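Local atomic coordinates of BtrN (Bacillus circulans, PDB entry 4M7S), a protein that oxidises 2-deoxy-scyllo-inosamine to 3-amino-2,3-dideoxy-scyllo-inosose in butirosin biosynthesis, using S-adenosyl-L-methionine radical chemistry and two [4Fe-4S] clusters. Residues Ile89-Asp94 with Phe112-His117; Val10-Gln15 with Leu66-Leu71. All coordinates share one frame; numbering follows the deposited sequence.

In the fold
Both contacts belong to the radical SAM part of the chain and follow one another in sequence: contact 2 closes with Leu71 before contact 1 opens at Ile89. Their centres are about 14 Å apart. Contact 1 pairs two neighbouring parallel strands, 86-91 and 111-116, whereas contact 2 joins the loops that follow strands 7-10 and 56-58 of the same sheet. Packing links them directly, with Leu66 against Thr91 and Leu71 against Ile89. Glu64 also connects them, hydrogen-bonding to Thr91 and Asn92 as well as to the loop 10-15. Contact 1 supplies Asn92 and His117 to the [4Fe-4S] cluster pocket, while contact 2 packs the loop leading into Cys16.

Contact 1: residues Ile89-Asp94 with Phe112-His117; sequences IYTNGD and FIVTQH. With SF4 (iron/sulfur cluster), chain C.
Ile89 O accepts an almost straight hydrogen bond from Ile113 N at 2.7 Å (N-H...O 177°). Thr91 continues the parallel pairing: its N donates to Ile113 O and its O accepts from Thr115 N. Paired side chains lie side by side and point the same way. Ile113 CG1 sits over one face of the Tyr90 ring, 4.0 Å from the centroid and displaced toward the rim at CD2 and CE2. On the sheet's other face, Ile89 CB meets Phe112 CD2 at 3.7 Å, and Thr91 CG2 touches Val114 CG2. Thr91 OG1, anti to its backbone N (chi1 179°), accepts a bond from Gly93 N at 3.1 Å in an ST turn and is also hydrogen-bonded to Glu64. An overlapping Asx turn joins Asn92 OD1 to Asp94 N. The turns carry the backbone away from the iron-sulfur cluster, while the Asn92 side chain stays beside it, ND2 3.7 Å from S3 and hydrogen-bonded to Asn17. One face of the His117 ring lies against the cluster, with the iron FE4 3.6 Å above its plane, offset toward the rim; CD2 is 3.5 Å from S3, and ND1 is hydrogen-bonded to Tyr22. A water bridges Asn92 O and His117 N. A beta-alpha-beta unit holds both strands; its helix 98-107 packs on Phe112 through Leu101, Leu104 and Thr105, and strand 139-143 pairs with the far edge of strand 111-116.

Contact 2: residues Val10-Gln15 with Leu66-Leu71; sequences VEVNSQ and LLCKNL
This is a mainly buried packing contact between two loops, in which Val12 and Asn13, just beyond strand 7-10, meet Leu67, Cys68 and Leu71, just before and at the start of helix 71-81. No hydrogen bond spans the two segments. With SG anti to the backbone N (chi1 179°), Cys68 sets its sulfur 3.8 Å from Val12 CG2, where it also takes a weak hydrogen bond from Asn70 N. Val12 CG2 reaches Leu71 CD1 more loosely at 4.4 Å. Phe74 of helix 71-81 touches both Val12 and Cys68. The Asn13 side chain crosses that of Leu67 at about a right angle, with ND2 3.6 Å from Leu67 CB, while OD1 lies 3.7 Å from Cys68 CB. ND2 also donates to Glu64 O, and the backbone of Gln15 is hydrogen-bonded to Glu64. Cys68 to Leu71 form a type I turn, closed by Leu71 N to Cys68 O at 3.2 Å, that leads into the helix. Such an arrangement belongs to the radical SAM fold: the loop after the first strand runs on into the Cys16, Cys20 and Cys23 cluster-binding motif, and Glu64 lies in what is probably the counterpart of the family's GGE motif after the second strand.

Contact 1: residues Ile89-Asp94 with Phe112-His117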
ATOM      1  N   ILE A  89       7.619   4.250  -5.806  1.00 21.24           N
ATOM      2  CA  ILE A  89       8.186   2.914  -5.636  1.00 20.63           C
ATOM      3  C   ILE A  89       8.835   2.778  -4.256  1.00 23.41           C
ATOM      4  O   ILE A  89       9.714   3.568  -3.896  1.00 26.51           O
ATOM      5  CB  ILE A  89       9.254   2.597  -6.705  1.00 24.39           C
ATOM      6  CG1 ILE A  89       8.612   2.399  -8.079  1.00 25.15           C
ATOM      7  CG2 ILE A  89      10.043   1.332  -6.320  1.00 23.68           C
ATOM      8  CD1 ILE A  89       7.908   1.071  -8.224  1.00 21.83           C
ATOM      9  N   TYR A  90       8.401   1.786  -3.483  1.00 20.83           N
ATOM     10  CA  TYR A  90       9.111   1.415  -2.269  1.00 23.88           C
ATOM     11  C   TYR A  90       9.875   0.126  -2.588  1.00 25.87           C
ATOM     12  O   TYR A  90       9.268  -0.890  -2.939  1.00 24.75           O
ATOM     13  CB  TYR A  90       8.131   1.187  -1.127  1.00 25.01           C
ATOM     14  CG  TYR A  90       7.355   2.424  -0.692  1.00 32.28           C
ATOM     15  CD1 TYR A  90       6.270   2.889  -1.425  1.00 36.10           C
ATOM     16  CD2 TYR A  90       7.700   3.106   0.463  1.00 37.09           C
ATOM     17  CE1 TYR A  90       5.549   4.007  -1.019  1.00 39.90           C
ATOM     18  CE2 TYR A  90       6.985   4.221   0.881  1.00 42.70           C
ATOM     19  CZ  TYR A  90       5.916   4.666   0.134  1.00 44.74           C
ATOM     20  OH  TYR A  90       5.208   5.774   0.544  1.00 50.72           O
ATOM     21  N   THR A  91      11.200   0.163  -2.479  1.00 25.51           N
ATOM     22  CA  THR A  91      12.010  -0.967  -2.938  1.00 25.32           C
ATOM     23  C   THR A  91      13.203  -1.237  -2.017  1.00 23.86           C
ATOM     24  O   THR A  91      13.713  -0.309  -1.395  1.00 26.32           O
ATOM     25  CB  THR A  91      12.500  -0.713  -4.384  1.00 23.46           C
ATOM     26  OG1 THR A  91      13.316  -1.808  -4.823  1.00 22.04           O
ATOM     27  CG2 THR A  91      13.300   0.594  -4.466  1.00 23.07           C
ATOM     28  N   ASN A  92      13.648  -2.495  -1.919  1.00 23.52           N
ATOM     29  CA  ASN A  92      14.875  -2.780  -1.174  1.00 25.88           C
ATOM     30  C   ASN A  92      16.123  -2.366  -1.944  1.00 27.31           C
ATOM     31  O   ASN A  92      17.231  -2.403  -1.404  1.00 28.10           O
ATOM     32  CB  ASN A  92      14.985  -4.244  -0.712  1.00 27.71           C
ATOM     33  CG  ASN A  92      14.908  -5.242  -1.856  1.00 24.52           C
ATOM     34  OD1 ASN A  92      15.361  -4.975  -2.977  1.00 25.50           O
ATOM     35  ND2 ASN A  92      14.315  -6.405  -1.578  1.00 25.45           N
ATOM     36  N   GLY A  93      15.937  -1.996  -3.209  1.00 25.00           N
ATOM     37  CA  GLY A  93      17.023  -1.470  -4.024  1.00 25.37           C
ATOM     38  C   GLY A  93      17.888  -2.490  -4.757  1.00 27.16           C
ATOM     39  O   GLY A  93      18.664  -2.111  -5.633  1.00 28.74           O
ATOM     40  N   ASP A  94      17.762  -3.774  -4.420  1.00 24.91           N
ATOM     41  CA  ASP A  94      18.664  -4.787  -4.982  1.00 28.01           C
ATOM     42  C   ASP A  94      18.545  -4.942  -6.503  1.00 28.66           C
ATOM     43  O   ASP A  94      19.452  -5.460  -7.157  1.00 32.07           O
ATOM     44  CB  ASP A  94      18.434  -6.139  -4.311  1.00 27.39           C
ATOM     45  CG  ASP A  94      18.647  -6.088  -2.811  1.00 32.79           C
ATOM     46  OD1 ASP A  94      19.411  -5.212  -2.348  1.00 34.57           O
ATOM     47  OD2 ASP A  94      18.054  -6.925  -2.099  1.00 33.04           O
ATOM     48  N   PHE A 112      11.297   7.264  -5.579  1.00 25.09           N
ATOM     49  CA  PHE A 112      11.802   5.968  -5.149  1.00 25.86           C
ATOM     50  C   PHE A 112      12.230   6.059  -3.685  1.00 25.94           C
ATOM     51  O   PHE A 112      13.046   6.907  -3.316  1.00 27.11           O
ATOM     52  CB  PHE A 112      13.006   5.550  -5.999  1.00 26.60           C
ATOM     53  CG  PHE A 112      12.702   5.405  -7.473  1.00 27.85           C
ATOM     54  CD1 PHE A 112      12.771   6.501  -8.323  1.00 34.05           C
ATOM     55  CD2 PHE A 112      12.369   4.165  -8.010  1.00 24.68           C
ATOM     56  CE1 PHE A 112      12.505   6.365  -9.693  1.00 35.80           C
ATOM     57  CE2 PHE A 112      12.101   4.018  -9.381  1.00 26.75           C
ATOM     58  CZ  PHE A 112      12.171   5.119 -10.219  1.00 30.61           C
ATOM     59  N   ILE A 113      11.658   5.193  -2.856  1.00 26.52           N
ATOM     60  CA  ILE A 113      12.055   5.093  -1.461  1.00 30.05           C
ATOM     61  C   ILE A 113      12.850   3.812  -1.368  1.00 29.02           C
ATOM     62  O   ILE A 113      12.273   2.727  -1.418  1.00 26.27           O
ATOM     63  CB  ILE A 113      10.849   4.952  -0.517  1.00 30.62           C
ATOM     64  CG1 ILE A 113       9.740   5.947  -0.871  1.00 33.39           C
ATOM     65  CG2 ILE A 113      11.292   5.068   0.943  1.00 30.78           C
ATOM     66  CD1 ILE A 113      10.135   7.376  -0.718  1.00 36.51           C
ATOM     67  N   VAL A 114      14.167   3.923  -1.253  1.00 30.38           N
ATOM     68  CA  VAL A 114      14.998   2.726  -1.210  1.00 33.18           C
ATOM     69  C   VAL A 114      15.366   2.385   0.229  1.00 36.79           C
ATOM     70  O   VAL A 114      15.841   3.244   0.974  1.00 38.70           O
ATOM     71  CB  VAL A 114      16.293   2.889  -2.035  1.00 35.92           C
ATOM     72  CG1 VAL A 114      17.110   1.610  -1.980  1.00 36.49           C
ATOM     73  CG2 VAL A 114      15.968   3.250  -3.474  1.00 34.77           C
ATOM     74  N   THR A 115      15.144   1.133   0.612  1.00 39.40           N
ATOM     75  CA  THR A 115      15.528   0.667   1.937  1.00 46.81           C
ATOM     76  C   THR A 115      16.524  -0.485   1.852  1.00 49.41           C
ATOM     77  O   THR A 115      16.167  -1.593   1.454  1.00 44.93           O
ATOM     78  CB  THR A 115      14.301   0.210   2.752  1.00 51.70           C
ATOM     79  OG1 THR A 115      13.213   1.114   2.529  1.00 54.42           O
ATOM     80  CG2 THR A 115      14.624   0.180   4.241  1.00 55.63           C
ATOM     81  N   GLN A 116      17.775  -0.221   2.212  1.00 61.46           N
ATOM     82  CA  GLN A 116      18.754  -1.291   2.367  1.00 69.97           C
ATOM     83  C   GLN A 116      18.283  -2.192   3.507  1.00 76.79           C
ATOM     84  O   GLN A 116      18.147  -1.732   4.643  1.00 81.61           O
ATOM     85  CB  GLN A 116      20.131  -0.714   2.686  1.00 77.15           C
ATOM     86  CG  GLN A 116      21.172  -1.765   3.040  1.00 84.03           C
ATOM     87  CD  GLN A 116      21.471  -2.692   1.881  1.00 84.16           C
ATOM     88  OE1 GLN A 116      21.494  -2.264   0.724  1.00 84.85           O
ATOM     89  NE2 GLN A 116      21.693  -3.970   2.180  1.00 83.83           N
ATOM     90  N   HIS A 117      18.021  -3.465   3.214  1.00 77.12           N
ATOM     91  CA  HIS A 117      17.448  -4.362   4.224  1.00 78.26           C
ATOM     92  C   HIS A 117      18.387  -5.459   4.713  1.00 81.30           C
ATOM     93  O   HIS A 117      19.559  -5.503   4.334  1.00 84.52           O
ATOM     94  CB  HIS A 117      16.126  -4.964   3.740  1.00 75.27           C
ATOM     95  CG  HIS A 117      14.938  -4.095   4.008  1.00 75.70           C
ATOM     96  ND1 HIS A 117      14.409  -3.929   5.269  1.00 78.93           N
ATOM     97  CD2 HIS A 117      14.180  -3.338   3.178  1.00 73.18           C
ATOM     98  CE1 HIS A 117      13.374  -3.108   5.206  1.00 77.83           C
ATOM     99  NE2 HIS A 117      13.214  -2.736   3.950  1.00 74.02           N
TER
HETATM  100 FE1  SF4 C 502      11.463  -7.936   1.623  1.00 28.73          FE
HETATM  101 FE2  SF4 C 502      12.811  -7.540   3.884  1.00 28.21          FE
HETATM  102 FE3  SF4 C 502      10.169  -7.804   3.977  1.00 31.04          FE
HETATM  103 FE4  SF4 C 502      11.218  -5.561   2.870  1.00 32.45          FE
HETATM  104  S1  SF4 C 502      11.360  -6.185   5.075  1.00 29.64           S
HETATM  105  S2  SF4 C 502       9.502  -6.808   2.008  1.00 32.88           S
HETATM  106  S3  SF4 C 502      13.143  -6.397   1.914  1.00 28.53           S
HETATM  107  S4  SF4 C 502      11.666  -9.454   3.358  1.00 26.58           S
HETATM  108  O   HOH W   1      18.168  -4.076   0.489  1.00 45.77           O
HETATM  109  O   HOH W   2      20.791  -2.676  -2.200  1.00 41.72           O

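Contact 2: residues Val10-Gln15 with Leu66-Leu71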
ATOM      1  N   VAL A  10      -0.713  -1.340  -3.975  1.00 22.19           N
ATOM      2  CA  VAL A  10      -1.079  -2.457  -4.840  1.00 23.13           C
ATOM      3  C   VAL A  10       0.003  -3.541  -4.832  1.00 27.84           C
ATOM      4  O   VAL A  10       1.148  -3.293  -5.230  1.00 30.36           O
ATOM      5  CB  VAL A  10      -1.325  -1.975  -6.267  1.00 25.53           C
ATOM      6  CG1 VAL A  10      -1.903  -3.094  -7.122  1.00 26.62           C
ATOM      7  CG2 VAL A  10      -2.291  -0.785  -6.261  1.00 25.17           C
ATOM      8  N   GLU A  11      -0.358  -4.739  -4.384  1.00 22.30           N
ATOM      9  CA  GLU A  11       0.571  -5.864  -4.400  1.00 24.85           C
ATOM     10  C   GLU A  11       0.699  -6.436  -5.816  1.00 25.59           C
ATOM     11  O   GLU A  11       0.137  -7.496  -6.121  1.00 25.10           O
ATOM     12  CB  GLU A  11       0.096  -6.952  -3.430  1.00 26.59           C
ATOM     13  CG  GLU A  11       1.158  -7.975  -3.051  1.00 28.31           C
ATOM     14  CD  GLU A  11       0.634  -9.029  -2.086  1.00 34.94           C
ATOM     15  OE1 GLU A  11      -0.591  -9.323  -2.114  1.00 31.99           O
ATOM     16  OE2 GLU A  11       1.451  -9.553  -1.296  1.00 40.64           O
ATOM     17  N   VAL A  12       1.435  -5.746  -6.686  1.00 21.71           N
ATOM     18  CA  VAL A  12       1.605  -6.230  -8.068  1.00 22.47           C
ATOM     19  C   VAL A  12       2.422  -7.529  -8.121  1.00 23.49           C
ATOM     20  O   VAL A  12       2.393  -8.257  -9.111  1.00 27.41           O
ATOM     21  CB  VAL A  12       2.194  -5.148  -9.001  1.00 22.66           C
ATOM     22  CG1 VAL A  12       1.320  -3.895  -8.961  1.00 21.93           C
ATOM     23  CG2 VAL A  12       3.637  -4.809  -8.604  1.00 22.92           C
ATOM     24  N   ASN A  13       3.156  -7.819  -7.052  1.00 27.15           N
ATOM     25  CA  ASN A  13       3.737  -9.146  -6.895  1.00 29.43           C
ATOM     26  C   ASN A  13       3.995  -9.423  -5.426  1.00 28.08           C
ATOM     27  O   ASN A  13       4.274  -8.505  -4.658  1.00 30.99           O
ATOM     28  CB  ASN A  13       5.016  -9.297  -7.715  1.00 33.54           C
ATOM     29  CG  ASN A  13       6.178  -8.562  -7.111  1.00 35.94           C
ATOM     30  OD1 ASN A  13       6.190  -7.331  -7.084  1.00 37.44           O
ATOM     31  ND2 ASN A  13       7.174  -9.309  -6.621  1.00 37.52           N
ATOM     32  N   SER A  14       3.915 -10.689  -5.034  1.00 28.71           N
ATOM     33  CA  SER A  14       3.912 -11.028  -3.608  1.00 33.20           C
ATOM     34  C   SER A  14       5.270 -11.498  -3.083  1.00 32.78           C
ATOM     35  O   SER A  14       5.479 -11.563  -1.875  1.00 35.14           O
ATOM     36  CB  SER A  14       2.876 -12.111  -3.346  1.00 34.06           C
ATOM     37  OG  SER A  14       3.205 -13.278  -4.076  1.00 33.68           O
ATOM     38  N   GLN A  15       6.187 -11.841  -3.982  1.00 30.77           N
ATOM     39  CA  GLN A  15       7.489 -12.344  -3.546  1.00 32.95           C
ATOM     40  C   GLN A  15       8.449 -11.190  -3.303  1.00 35.44           C
ATOM     41  O   GLN A  15       8.397 -10.167  -3.983  1.00 27.11           O
ATOM     42  CB  GLN A  15       8.106 -13.336  -4.557  1.00 30.29           C
ATOM     43  CG  GLN A  15       9.425 -13.980  -4.057  1.00 70.54           C
ATOM     44  CD  GLN A  15      10.023 -15.031  -4.998  1.00 72.94           C
ATOM     45  OE1 GLN A  15      10.056 -14.853  -6.219  1.00 74.70           O
ATOM     46  NE2 GLN A  15      10.513 -16.127  -4.422  1.00 72.22           N
ATOM     47  N   LEU A  66      10.192  -4.324  -7.943  1.00 21.58           N
ATOM     48  CA  LEU A  66      11.116  -4.487  -9.076  1.00 25.03           C
ATOM     49  C   LEU A  66      11.258  -5.940  -9.542  1.00 25.02           C
ATOM     50  O   LEU A  66      11.930  -6.218 -10.539  1.00 27.94           O
ATOM     51  CB  LEU A  66      12.497  -3.897  -8.775  1.00 27.24           C
ATOM     52  CG  LEU A  66      12.609  -2.394  -8.504  1.00 35.13           C
ATOM     53  CD1 LEU A  66      13.960  -1.880  -8.966  1.00 40.18           C
ATOM     54  CD2 LEU A  66      11.510  -1.607  -9.170  1.00 34.72           C
ATOM     55  N   LEU A  67      10.636  -6.863  -8.813  1.00 23.50           N
ATOM     56  CA  LEU A  67      10.611  -8.264  -9.215  1.00 23.19           C
ATOM     57  C   LEU A  67       9.424  -8.537 -10.135  1.00 25.28           C
ATOM     58  O   LEU A  67       9.347  -9.578 -10.770  1.00 26.09           O
ATOM     59  CB  LEU A  67      10.538  -9.184  -7.994  1.00 25.70           C
ATOM     60  CG  LEU A  67      11.865  -9.646  -7.391  1.00 30.21           C
ATOM     61  CD1 LEU A  67      11.649 -10.603  -6.216  1.00 30.35           C
ATOM     62  CD2 LEU A  67      12.681 -10.323  -8.473  1.00 32.34           C
ATOM     63  N   CYS A  68       8.490  -7.596 -10.193  1.00 22.54           N
ATOM     64  CA  CYS A  68       7.294  -7.769 -11.000  1.00 22.42           C
ATOM     65  C   CYS A  68       7.682  -7.709 -12.470  1.00 22.76           C
ATOM     66  O   CYS A  68       8.247  -6.708 -12.924  1.00 25.82           O
ATOM     67  CB  CYS A  68       6.294  -6.652 -10.687  1.00 20.21           C
ATOM     68  SG  CYS A  68       4.779  -6.738 -11.657  1.00 28.04           S
ATOM     69  N   LYS A  69       7.380  -8.759 -13.223  1.00 21.19           N
ATOM     70  CA  LYS A  69       7.811  -8.797 -14.618  1.00 25.62           C
ATOM     71  C   LYS A  69       7.022  -7.820 -15.489  1.00 26.65           C
ATOM     72  O   LYS A  69       7.472  -7.453 -16.569  1.00 26.19           O
ATOM     73  CB  LYS A  69       7.774 -10.221 -15.182  1.00 31.01           C
ATOM     74  CG  LYS A  69       6.403 -10.818 -15.466  1.00 35.98           C
ATOM     75  CD  LYS A  69       6.557 -12.321 -15.750  1.00 44.93           C
ATOM     76  CE  LYS A  69       5.377 -12.908 -16.524  1.00 53.25           C
ATOM     77  NZ  LYS A  69       4.153 -13.158 -15.703  1.00 56.51           N
ATOM     78  N   ASN A  70       5.867  -7.378 -14.989  1.00 25.62           N
ATOM     79  CA  ASN A  70       5.003  -6.448 -15.717  1.00 25.70           C
ATOM     80  C   ASN A  70       5.084  -5.038 -15.167  1.00 23.71           C
ATOM     81  O   ASN A  70       4.226  -4.214 -15.470  1.00 22.88           O
ATOM     82  CB  ASN A  70       3.537  -6.889 -15.637  1.00 23.73           C
ATOM     83  CG  ASN A  70       3.229  -8.059 -16.526  1.00 26.71           C
ATOM     84  OD1 ASN A  70       3.567  -8.060 -17.708  1.00 28.59           O
ATOM     85  ND2 ASN A  70       2.576  -9.073 -15.965  1.00 29.71           N
ATOM     86  N   LEU A  71       6.101  -4.756 -14.357  1.00 21.51           N
ATOM     87  CA  LEU A  71       6.169  -3.456 -13.692  1.00 22.13           C
ATOM     88  C   LEU A  71       6.108  -2.258 -14.657  1.00 22.34           C
ATOM     89  O   LEU A  71       5.353  -1.319 -14.423  1.00 23.64           O
ATOM     90  CB  LEU A  71       7.392  -3.352 -12.777  1.00 22.19           C
ATOM     91  CG  LEU A  71       7.354  -2.052 -11.963  1.00 22.06           C
ATOM     92  CD1 LEU A  71       6.188  -2.061 -10.977  1.00 17.82           C
ATOM     93  CD2 LEU A  71       8.680  -1.781 -11.263  1.00 19.79           C
TER